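Local coordinates for protein post-proline cleaving enzyme (Rickettsia typhi, PDB 4HVT) that probably acts as a serine-type oligopeptidase that cuts peptides after proline, with a beta-propeller domain set against an alpha/beta-hydrolase domain, at residues T65-Q70 against S497-E502; T73-I78 against V419-Y424; N263-N268 against W607-G612; L306-K311 against W526-Q531. All coordinates share one frame; numbering follows the deposited sequence.

Contact 1 of 4, residues T65-Q70 against S497-E502; sequences TIFYDQ and SRIKNE
Asp69 meets Arg498 at about a right angle, their carboxylate and guanidinium planes turned 65° apart, and OD2 alone of this carboxylate bonds to Arg498. OD2 of Asp69 lies 2.8 Å from NH2 of Arg498, on the anti side of the carboxylate and close to the guanidinium plane; the second bond, from NH1 of Arg498 to the same OD2 at 3.2 Å, is weak. The Arg498 chain runs extended from CG to NE, and its NE points almost straight (171°) at OE2 of Glu502, 3.0 Å away. Two carboxylates thus hold the guanidinium from its edge and fix its rotation, while Arg71 is a second salt-bridge partner of Asp69. Asp69, just after helix 56-67 in the N-terminal segment that, as in other prolyl oligopeptidases, packs on the hydrolase domain, is joined to the first turn of helix 498-505, where Ser497 OG caps Lys500 N. Ile66 slides past Arg498 in the opposite direction and lays CG2 over one guanidinium face, 3.9 Å above the plane and offset toward the rim. The same CG2 reaches CD1 of Ile499 at 3.6 Å, and Ile66 CD1 packs on CB of Glu502 at 3.8 Å. Tyr440 adds a cation-pi contact to Arg498.

Contact 2 of 4, residues T73-I78 against V419-Y424; sequences TPYGVI and VPPTIY
Tyr75 CA stands 7.8 Å from Ile423 CA, and Thr73 CA 8.7 Å from Pro421 CA, too far for strand pairing, so side chains and a water make the contact. Thr73 and Ile423 reach toward each other tip to tip, CG2 of Thr73 lying 3.7 Å from CD1 of Ile423. With chi1 at -62°, this CG2 is anti to the backbone N of Thr73 while OG1 sits beside that N, which divides the residue into a methyl for Ile423 and a hydroxyl for the water. Ile423 CD1 also lies 3.7 Å from CD1 of Tyr75, at an oblique approach to the ring. The segments lead into strands 77-79 and 422-426, of separate four-stranded antiparallel sheets, the first and last blades of the seven-bladed propeller, which meet here where the ring closes; Gly76 O to Ser402 OG is a further bond between them. Tyr75 crosses Pro421 at about a right angle, its OH 3.3 Å from CG of the proline, whose CB lies at the ring edge. Water 1 is gripped three ways: it donates to O of Pro421 at 2.8 Å, and it is bonded to OG1 of Thr73 at 2.7 Å and to OH of Tyr75 at 3.0 Å.

Contact 3 of 4, residues N263-N268 against W607-G612; sequences NKDFYN and WVTEYG
Asp265, in a loop where Asn263 OD1 accepts from N of Phe266, offers its carbonyl O to Thr609, whose OG1 donates to it over 2.7 Å, nearly along the C=O axis (172°). Chi1 of 56° places that OG1 between the backbone N and carbonyl carbon of Thr609; CG2 is turned beside the N. Water 2 is a second link, donating to O of Asp265 and accepting from N of Thr609. Next in sequence, Phe266 receives the edge of Trp607 toward its ring face, an offset edge-to-face pair with centroids 5.5 Å apart and planes at 61°; CE1 of Phe266 approaches CD1 of Trp607 to 3.9 Å. Phe488 packs against both rings. Tyr267, whose N donates to OD1 of Asp265 in an Asx turn, extends its hydroxyl to Glu610, donating to OE1 over 2.6 Å from above the carboxylate plane. OE1 also accepts from NE2 of His527, and OE2 forms a salt bridge with Arg535. Asn268 completes the loop, its N bonded to OD1 of Asp265 and its side-chain amide to both carboxylate oxygens. The Trp607 side chain stands close to Ser566, His682 and Asp649, which probably form the catalytic triad, but makes no contact with them. A propeller hairpin loop between strands 257-263 and 269-275 here faces helix 608-611 of the catalytic domain, the interdomain interface of a prolyl oligopeptidase fold.

Contact 4 of 4, residues L306-K311 against W526-Q531; sequences LRSDWK and WHKSAQ
The CA atoms of Arg307 and Lys528, the nearest backbone pair, are 10.0 Å apart: the loop leading to strand 310-312 faces helix 524-528 and the type I turn Lys528-Gln531 mainly through the long side chains of Arg307 and Lys528. Arg307 reaches across, extended from CG to NE with CG anti to its backbone N (chi1 168°). Its NH1 donates to ND1 of His527 over 2.9 Å; the donor is in the imidazole plane, although the guanidinium and ring planes are 48° apart. Tip to tip with Gln531, NH2 of Arg307 makes a weak bond to OE1 at 3.0 Å, and water 3 accepts from both this NH2 and NE2 of Gln531. Lys528 lays CE over the centre of one guanidinium face, 3.8 Å above the plane, and its NZ donates to O of Arg307 at 3.1 Å, from above the carbonyl plane. The bond from Lys528 NZ to Ser308 OG is weak, and that hydroxyl is also bonded to Asp291. His527 NE2 is bonded to Glu610 and Gln531 NE2 to Thr609, while Tyr267 meets Arg307 in a cation-pi contact. These bonds link a propeller loop to the hydrolase domain, part of the interdomain interface of the prolyl oligopeptidase fold.

From the N terminus, helix 56-67 enters contact 1, whose partner lies 427 residues on, closing a loop that spans the propeller. Contact 2 follows at once along the chain and is nested inside that loop, joining the first propeller sheet to the last, 341 residues later. Contact 3 begins mid-propeller and ends in the hydrolase domain, crossing contacts 1 and 2; contact 4 is nested inside contact 3 and crosses them likewise. Contacts 3 and 4, centres 13 Å apart, touch each other and form one continuous stretch of the propeller-hydrolase interface. Contact 1 instead fastens the N-terminal segment onto the hydrolase domain; its centre is about 37 Å from that of contact 3, on opposite sides of the chain's centre.

Contact 1 of 4, residues T65-Q70 against S497-E502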
# COMPACT_ATOMS: atom_id res chain seq x y z
N THR A 65 7.89 -23.51 0.02
CA THR A 65 8.18 -23.79 -1.40
C THR A 65 7.97 -22.54 -2.23
O THR A 65 8.69 -22.32 -3.20
CB THR A 65 7.30 -24.92 -1.96
OG1 THR A 65 7.59 -26.09 -1.21
CG2 THR A 65 7.59 -25.20 -3.44
N ILE A 66 6.97 -21.75 -1.88
CA ILE A 66 6.64 -20.57 -2.67
C ILE A 66 7.58 -19.41 -2.32
O ILE A 66 8.13 -18.73 -3.20
CB ILE A 66 5.18 -20.12 -2.48
CG1 ILE A 66 4.23 -21.14 -3.14
CG2 ILE A 66 4.97 -18.75 -3.08
CD1 ILE A 66 2.82 -21.11 -2.59
N PHE A 67 7.75 -19.16 -1.03
CA PHE A 67 8.49 -18.00 -0.60
C PHE A 67 9.97 -18.10 -0.95
O PHE A 67 10.61 -17.08 -1.25
CB PHE A 67 8.35 -17.75 0.91
CG PHE A 67 7.19 -16.89 1.30
CD1 PHE A 67 5.89 -17.30 1.12
CD2 PHE A 67 7.41 -15.70 1.96
CE1 PHE A 67 4.82 -16.52 1.54
CE2 PHE A 67 6.34 -14.91 2.36
CZ PHE A 67 5.05 -15.33 2.16
N TYR A 68 10.51 -19.33 -0.93
CA TYR A 68 11.94 -19.53 -1.17
C TYR A 68 12.19 -20.11 -2.55
O TYR A 68 13.25 -20.66 -2.81
CB TYR A 68 12.56 -20.44 -0.09
CG TYR A 68 12.25 -19.97 1.33
CD1 TYR A 68 12.19 -18.60 1.64
CD2 TYR A 68 12.02 -20.89 2.36
CE1 TYR A 68 11.89 -18.17 2.92
CE2 TYR A 68 11.74 -20.47 3.66
CZ TYR A 68 11.65 -19.10 3.94
OH TYR A 68 11.39 -18.66 5.23
N ASP A 69 11.20 -20.01 -3.42
CA ASP A 69 11.33 -20.56 -4.78
C ASP A 69 12.33 -19.74 -5.61
O ASP A 69 12.17 -18.54 -5.81
CB ASP A 69 9.93 -20.59 -5.42
CG ASP A 69 9.87 -21.31 -6.74
OD1 ASP A 69 10.87 -21.91 -7.14
OD2 ASP A 69 8.78 -21.26 -7.36
N GLN A 70 13.36 -20.41 -6.13
CA GLN A 70 14.26 -19.73 -7.06
C GLN A 70 13.55 -19.39 -8.39
O GLN A 70 14.08 -18.63 -9.18
CB GLN A 70 15.51 -20.60 -7.32
CG GLN A 70 16.44 -20.73 -6.12
CD GLN A 70 16.92 -19.40 -5.61
OE1 GLN A 70 17.56 -18.64 -6.34
NE2 GLN A 70 16.61 -19.07 -4.35
N SER A 497 -2.57 -13.87 -6.80
CA SER A 497 -1.86 -14.26 -5.58
C SER A 497 -1.42 -15.70 -5.64
O SER A 497 -2.25 -16.61 -5.53
CB SER A 497 -2.74 -14.06 -4.35
OG SER A 497 -2.07 -14.56 -3.18
N ARG A 498 -0.12 -15.90 -5.75
CA ARG A 498 0.42 -17.22 -5.78
C ARG A 498 0.11 -17.97 -4.49
O ARG A 498 -0.26 -19.15 -4.51
CB ARG A 498 1.92 -17.14 -6.02
CG ARG A 498 2.47 -18.43 -6.45
CD ARG A 498 3.89 -18.29 -6.95
NE ARG A 498 4.41 -19.62 -6.91
CZ ARG A 498 5.69 -19.94 -6.88
NH1 ARG A 498 6.61 -18.99 -6.95
NH2 ARG A 498 6.03 -21.21 -6.84
N ILE A 499 0.25 -17.30 -3.34
CA ILE A 499 0.02 -18.00 -2.09
C ILE A 499 -1.44 -18.45 -1.97
O ILE A 499 -1.72 -19.58 -1.61
CB ILE A 499 0.38 -17.13 -0.86
CG1 ILE A 499 1.87 -16.77 -0.82
CG2 ILE A 499 -0.00 -17.89 0.40
CD1 ILE A 499 2.76 -17.92 -0.38
N LYS A 500 -2.38 -17.55 -2.21
CA LYS A 500 -3.79 -17.91 -2.06
C LYS A 500 -4.17 -18.97 -3.09
O LYS A 500 -4.83 -19.94 -2.78
CB LYS A 500 -4.70 -16.68 -2.20
N ASN A 501 -3.73 -18.80 -4.35
CA ASN A 501 -4.09 -19.76 -5.37
C ASN A 501 -3.53 -21.15 -5.11
O ASN A 501 -4.21 -22.15 -5.31
CB ASN A 501 -3.61 -19.29 -6.75
CG ASN A 501 -4.47 -18.16 -7.31
OD1 ASN A 501 -5.61 -17.95 -6.87
ND2 ASN A 501 -3.92 -17.38 -8.22
N GLU A 502 -2.27 -21.20 -4.68
CA GLU A 502 -1.62 -22.51 -4.50
C GLU A 502 -1.88 -23.14 -3.15
O GLU A 502 -2.05 -24.33 -3.08
CB GLU A 502 -0.12 -22.39 -4.70
CG GLU A 502 0.26 -21.91 -6.09
CD GLU A 502 1.47 -22.62 -6.58
OE1 GLU A 502 1.30 -23.83 -6.91
OE2 GLU A 502 2.56 -21.99 -6.65

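Contact 2 of 4, residues T73-I78 against V419-Y424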
# COMPACT_ATOMS: atom_id res chain seq x y z
N THR A 73 9.22 -14.70 -9.88
CA THR A 73 9.42 -13.76 -10.97
C THR A 73 10.17 -12.55 -10.46
O THR A 73 9.70 -11.90 -9.50
CB THR A 73 8.08 -13.33 -11.56
OG1 THR A 73 7.45 -14.51 -12.10
CG2 THR A 73 8.30 -12.33 -12.67
N PRO A 74 11.33 -12.24 -11.10
CA PRO A 74 12.10 -11.06 -10.66
C PRO A 74 11.64 -9.77 -11.35
O PRO A 74 12.13 -9.41 -12.40
CB PRO A 74 13.53 -11.43 -11.06
CG PRO A 74 13.36 -12.23 -12.31
CD PRO A 74 12.08 -13.00 -12.12
N TYR A 75 10.64 -9.11 -10.81
CA TYR A 75 10.08 -7.92 -11.40
C TYR A 75 11.12 -6.81 -11.35
O TYR A 75 12.00 -6.77 -10.46
CB TYR A 75 8.80 -7.51 -10.66
CG TYR A 75 7.73 -8.56 -10.77
CD1 TYR A 75 7.02 -8.71 -11.95
CD2 TYR A 75 7.44 -9.44 -9.72
CE1 TYR A 75 6.07 -9.67 -12.10
CE2 TYR A 75 6.48 -10.42 -9.87
CZ TYR A 75 5.80 -10.53 -11.08
OH TYR A 75 4.86 -11.51 -11.24
N GLY A 76 11.06 -5.90 -12.28
CA GLY A 76 12.04 -4.81 -12.27
C GLY A 76 11.68 -3.52 -12.96
O GLY A 76 10.56 -3.33 -13.35
N VAL A 77 12.70 -2.67 -13.09
CA VAL A 77 12.60 -1.35 -13.73
C VAL A 77 13.88 -1.15 -14.57
O VAL A 77 15.00 -1.48 -14.15
CB VAL A 77 12.41 -0.23 -12.68
CG1 VAL A 77 13.58 -0.12 -11.78
CG2 VAL A 77 12.22 1.09 -13.35
N ILE A 78 13.72 -0.61 -15.79
CA ILE A 78 14.80 -0.32 -16.68
C ILE A 78 15.35 1.10 -16.47
O ILE A 78 14.60 2.09 -16.52
CB ILE A 78 14.35 -0.39 -18.14
CG1 ILE A 78 13.96 -1.87 -18.47
CG2 ILE A 78 15.43 0.15 -19.08
CD1 ILE A 78 13.28 -2.13 -19.81
N VAL A 419 -4.36 -16.20 -13.68
CA VAL A 419 -3.33 -16.32 -14.71
C VAL A 419 -2.08 -15.56 -14.24
O VAL A 419 -2.17 -14.37 -14.00
CB VAL A 419 -3.82 -15.78 -16.09
CG1 VAL A 419 -2.70 -15.95 -17.09
CG2 VAL A 419 -5.10 -16.50 -16.54
N PRO A 420 -0.92 -16.24 -14.10
CA PRO A 420 0.23 -15.54 -13.56
C PRO A 420 0.64 -14.35 -14.44
O PRO A 420 0.42 -14.36 -15.66
CB PRO A 420 1.35 -16.60 -13.56
CG PRO A 420 0.63 -17.89 -13.48
CD PRO A 420 -0.66 -17.69 -14.22
N PRO A 421 1.26 -13.35 -13.81
CA PRO A 421 1.68 -12.17 -14.55
C PRO A 421 2.69 -12.50 -15.61
O PRO A 421 3.57 -13.39 -15.43
CB PRO A 421 2.29 -11.25 -13.49
CG PRO A 421 1.69 -11.76 -12.19
CD PRO A 421 1.55 -13.24 -12.38
N THR A 422 2.51 -11.85 -16.76
CA THR A 422 3.51 -11.82 -17.83
C THR A 422 4.16 -10.45 -17.81
O THR A 422 3.48 -9.42 -17.59
CB THR A 422 2.89 -12.07 -19.20
OG1 THR A 422 2.34 -13.39 -19.27
CG2 THR A 422 3.93 -11.95 -20.35
N ILE A 423 5.48 -10.42 -18.02
CA ILE A 423 6.21 -9.11 -18.12
C ILE A 423 6.49 -8.86 -19.58
O ILE A 423 6.98 -9.76 -20.31
CB ILE A 423 7.54 -9.11 -17.38
CG1 ILE A 423 7.37 -9.63 -15.93
CG2 ILE A 423 8.17 -7.69 -17.38
CD1 ILE A 423 8.65 -9.63 -15.12
N TYR A 424 6.13 -7.66 -20.04
CA TYR A 424 6.33 -7.23 -21.38
C TYR A 424 7.27 -6.04 -21.46
O TYR A 424 7.24 -5.21 -20.55
CB TYR A 424 5.02 -6.85 -22.04
CG TYR A 424 3.91 -7.83 -21.97
CD1 TYR A 424 3.15 -7.99 -20.82
CD2 TYR A 424 3.57 -8.60 -23.09
CE1 TYR A 424 2.10 -8.88 -20.79
CE2 TYR A 424 2.54 -9.47 -23.05
CZ TYR A 424 1.82 -9.64 -21.90
OH TYR A 424 0.75 -10.56 -21.86
O HOH W 1 5.11 -13.78 -13.13

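Contact 3 of 4, residues N263-N268 against W607-G612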
# COMPACT_ATOMS: atom_id res chain seq x y z
N ASN A 263 -0.06 18.20 3.45
CA ASN A 263 -1.32 17.49 3.57
C ASN A 263 -1.97 17.98 4.90
O ASN A 263 -1.40 17.77 5.98
CB ASN A 263 -1.07 16.00 3.55
CG ASN A 263 -2.38 15.22 3.52
OD1 ASN A 263 -3.30 15.60 4.22
ND2 ASN A 263 -2.48 14.19 2.71
N LYS A 264 -3.08 18.69 4.76
CA LYS A 264 -3.74 19.34 5.90
C LYS A 264 -4.56 18.34 6.74
O LYS A 264 -4.46 18.30 7.97
CB LYS A 264 -4.66 20.44 5.41
CG LYS A 264 -4.03 21.44 4.45
CD LYS A 264 -5.14 22.37 3.89
CE LYS A 264 -5.62 23.33 4.97
NZ LYS A 264 -6.90 24.02 4.59
N ASP A 265 -5.40 17.58 6.08
CA ASP A 265 -6.38 16.70 6.78
C ASP A 265 -6.63 15.35 6.12
O ASP A 265 -7.69 14.72 6.30
CB ASP A 265 -7.69 17.48 6.94
CG ASP A 265 -8.43 17.66 5.62
OD1 ASP A 265 -7.95 17.21 4.58
OD2 ASP A 265 -9.56 18.22 5.65
N PHE A 266 -5.58 14.86 5.44
CA PHE A 266 -5.55 13.61 4.71
C PHE A 266 -5.98 13.80 3.24
O PHE A 266 -5.31 13.26 2.34
CB PHE A 266 -6.32 12.48 5.37
CG PHE A 266 -5.79 11.13 4.97
CD1 PHE A 266 -4.71 10.59 5.64
CD2 PHE A 266 -6.35 10.46 3.90
CE1 PHE A 266 -4.19 9.36 5.23
CE2 PHE A 266 -5.83 9.23 3.48
CZ PHE A 266 -4.79 8.68 4.18
N TYR A 267 -7.08 14.54 3.00
CA TYR A 267 -7.66 14.72 1.64
C TYR A 267 -7.45 16.08 1.04
O TYR A 267 -7.46 16.23 -0.19
CB TYR A 267 -9.17 14.38 1.64
CG TYR A 267 -9.40 12.92 1.96
CD1 TYR A 267 -9.10 11.92 1.05
CD2 TYR A 267 -9.83 12.54 3.24
CE1 TYR A 267 -9.25 10.58 1.38
CE2 TYR A 267 -9.98 11.20 3.58
CZ TYR A 267 -9.69 10.22 2.64
OH TYR A 267 -9.83 8.87 3.00
N ASN A 268 -7.19 17.10 1.86
CA ASN A 268 -6.94 18.46 1.38
C ASN A 268 -5.52 18.93 1.64
O ASN A 268 -4.92 18.52 2.61
CB ASN A 268 -7.91 19.46 2.05
CG ASN A 268 -9.36 19.19 1.67
OD1 ASN A 268 -9.81 19.52 0.56
ND2 ASN A 268 -10.09 18.59 2.58
N TRP A 607 -6.38 10.23 10.52
CA TRP A 607 -7.59 9.65 9.98
C TRP A 607 -8.91 10.18 10.53
O TRP A 607 -9.95 9.57 10.31
CB TRP A 607 -7.55 8.14 10.13
CG TRP A 607 -6.24 7.55 9.64
CD1 TRP A 607 -5.67 7.71 8.39
CD2 TRP A 607 -5.33 6.71 10.40
NE1 TRP A 607 -4.49 7.03 8.34
CE2 TRP A 607 -4.23 6.46 9.55
CE3 TRP A 607 -5.32 6.19 11.72
CZ2 TRP A 607 -3.15 5.69 9.94
CZ3 TRP A 607 -4.22 5.44 12.15
CH2 TRP A 607 -3.13 5.18 11.21
N VAL A 608 -8.88 11.34 11.17
CA VAL A 608 -10.09 11.91 11.67
C VAL A 608 -11.13 12.12 10.56
O VAL A 608 -12.32 12.02 10.78
CB VAL A 608 -9.78 13.22 12.43
CG1 VAL A 608 -11.09 13.89 12.76
CG2 VAL A 608 -8.99 12.90 13.70
N THR A 609 -10.69 12.49 9.35
CA THR A 609 -11.63 12.70 8.25
C THR A 609 -12.13 11.41 7.66
O THR A 609 -13.11 11.43 6.89
CB THR A 609 -11.01 13.61 7.15
OG1 THR A 609 -9.78 13.02 6.69
CG2 THR A 609 -10.78 15.00 7.66
N GLU A 610 -11.49 10.28 7.97
CA GLU A 610 -11.96 8.97 7.53
C GLU A 610 -13.01 8.41 8.49
O GLU A 610 -13.96 7.80 8.04
CB GLU A 610 -10.82 7.97 7.33
CG GLU A 610 -11.28 6.66 6.71
CD GLU A 610 -11.69 6.72 5.25
OE1 GLU A 610 -11.55 7.83 4.67
OE2 GLU A 610 -12.14 5.64 4.70
N TYR A 611 -12.82 8.56 9.79
CA TYR A 611 -13.65 7.85 10.75
C TYR A 611 -14.58 8.75 11.56
O TYR A 611 -15.52 8.27 12.18
CB TYR A 611 -12.76 7.07 11.71
CG TYR A 611 -11.88 6.01 11.04
CD1 TYR A 611 -12.43 4.88 10.40
CD2 TYR A 611 -10.51 6.13 11.09
CE1 TYR A 611 -11.61 3.95 9.77
CE2 TYR A 611 -9.69 5.20 10.47
CZ TYR A 611 -10.25 4.10 9.84
OH TYR A 611 -9.41 3.19 9.23
N GLY A 612 -14.38 10.05 11.47
CA GLY A 612 -15.05 11.01 12.39
C GLY A 612 -14.23 11.17 13.65
O GLY A 612 -13.40 10.33 13.97
O HOH W 2 -7.78 13.52 9.15

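Contact 4 of 4, residues L306-K311 against W526-Q531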
# COMPACT_ATOMS: atom_id res chain seq x y z
N LEU A 306 -9.07 14.85 -9.93
CA LEU A 306 -10.08 15.52 -9.12
C LEU A 306 -10.76 14.54 -8.17
O LEU A 306 -11.21 13.50 -8.58
CB LEU A 306 -11.11 16.24 -9.99
CG LEU A 306 -10.58 17.18 -11.07
CD1 LEU A 306 -11.73 17.94 -11.72
CD2 LEU A 306 -9.51 18.13 -10.52
N ARG A 307 -10.88 14.96 -6.91
CA ARG A 307 -11.66 14.20 -5.93
C ARG A 307 -13.10 14.78 -5.84
O ARG A 307 -14.04 14.09 -5.39
CB ARG A 307 -10.95 14.24 -4.56
CG ARG A 307 -11.82 13.73 -3.43
CD ARG A 307 -10.98 13.38 -2.21
NE ARG A 307 -11.82 13.21 -1.02
CZ ARG A 307 -12.42 12.09 -0.64
NH1 ARG A 307 -12.34 11.00 -1.40
NH2 ARG A 307 -13.22 12.07 0.46
N SER A 308 -13.26 16.07 -6.14
CA SER A 308 -14.54 16.74 -6.14
C SER A 308 -14.80 17.41 -7.48
O SER A 308 -13.85 17.68 -8.24
CB SER A 308 -14.60 17.79 -5.01
OG SER A 308 -14.42 17.17 -3.76
N ASP A 309 -16.09 17.71 -7.73
CA ASP A 309 -16.43 18.49 -8.94
C ASP A 309 -15.73 19.84 -8.88
O ASP A 309 -15.57 20.41 -7.80
CB ASP A 309 -17.93 18.79 -9.03
CG ASP A 309 -18.80 17.57 -9.20
OD1 ASP A 309 -18.32 16.46 -9.54
OD2 ASP A 309 -20.04 17.76 -8.96
N TRP A 310 -15.28 20.32 -10.03
CA TRP A 310 -14.63 21.62 -10.14
C TRP A 310 -15.41 22.51 -11.13
O TRP A 310 -15.42 22.20 -12.31
CB TRP A 310 -13.22 21.40 -10.67
CG TRP A 310 -12.35 22.60 -10.72
CD1 TRP A 310 -12.63 23.88 -10.26
CD2 TRP A 310 -11.03 22.65 -11.25
NE1 TRP A 310 -11.54 24.70 -10.49
CE2 TRP A 310 -10.55 23.97 -11.09
CE3 TRP A 310 -10.21 21.73 -11.86
CZ2 TRP A 310 -9.25 24.34 -11.50
CZ3 TRP A 310 -8.95 22.07 -12.27
CH2 TRP A 310 -8.45 23.35 -12.06
N LYS A 311 -16.06 23.59 -10.63
CA LYS A 311 -16.70 24.59 -11.51
C LYS A 311 -15.58 25.44 -12.04
O LYS A 311 -15.03 26.23 -11.32
CB LYS A 311 -17.70 25.49 -10.75
N TRP A 526 -17.72 6.41 -4.42
CA TRP A 526 -17.69 5.06 -3.84
C TRP A 526 -17.08 5.09 -2.46
O TRP A 526 -17.56 4.42 -1.55
CB TRP A 526 -16.91 4.10 -4.76
CG TRP A 526 -17.18 2.64 -4.58
CD1 TRP A 526 -16.31 1.70 -4.16
CD2 TRP A 526 -18.39 1.96 -4.85
NE1 TRP A 526 -16.89 0.47 -4.14
CE2 TRP A 526 -18.19 0.60 -4.54
CE3 TRP A 526 -19.64 2.38 -5.32
CZ2 TRP A 526 -19.18 -0.36 -4.74
CZ3 TRP A 526 -20.64 1.42 -5.47
CH2 TRP A 526 -20.40 0.08 -5.18
N HIS A 527 -16.10 5.97 -2.27
CA HIS A 527 -15.44 6.19 -0.99
C HIS A 527 -16.34 6.98 -0.03
O HIS A 527 -16.60 6.57 1.13
CB HIS A 527 -14.12 6.92 -1.21
CG HIS A 527 -13.47 7.37 0.05
ND1 HIS A 527 -12.97 8.64 0.20
CD2 HIS A 527 -13.33 6.77 1.27
CE1 HIS A 527 -12.56 8.80 1.45
NE2 HIS A 527 -12.73 7.68 2.11
N LYS A 528 -16.77 8.13 -0.50
CA LYS A 528 -17.56 9.09 0.32
C LYS A 528 -18.82 8.44 0.86
O LYS A 528 -19.26 8.79 1.98
CB LYS A 528 -17.90 10.32 -0.53
CG LYS A 528 -16.71 11.24 -0.77
CD LYS A 528 -17.03 12.34 -1.78
CE LYS A 528 -15.78 12.95 -2.39
NZ LYS A 528 -16.12 14.25 -3.06
N SER A 529 -19.38 7.48 0.12
CA SER A 529 -20.56 6.74 0.53
C SER A 529 -20.46 5.98 1.86
O SER A 529 -21.50 5.66 2.46
CB SER A 529 -20.96 5.73 -0.57
OG SER A 529 -21.59 6.51 -1.60
N ALA A 530 -19.25 5.63 2.26
CA ALA A 530 -18.96 4.92 3.51
C ALA A 530 -17.91 5.61 4.36
O ALA A 530 -17.32 5.02 5.26
CB ALA A 530 -18.58 3.47 3.24
N GLN A 531 -17.74 6.91 4.11
CA GLN A 531 -16.77 7.70 4.85
C GLN A 531 -17.34 8.26 6.16
O GLN A 531 -18.52 8.60 6.26
CB GLN A 531 -16.25 8.82 3.96
CG GLN A 531 -15.07 9.56 4.51
CD GLN A 531 -14.60 10.66 3.57
OE1 GLN A 531 -15.11 10.83 2.45
NE2 GLN A 531 -13.67 11.50 4.06
O HOH W 3 -13.18 14.12 2.49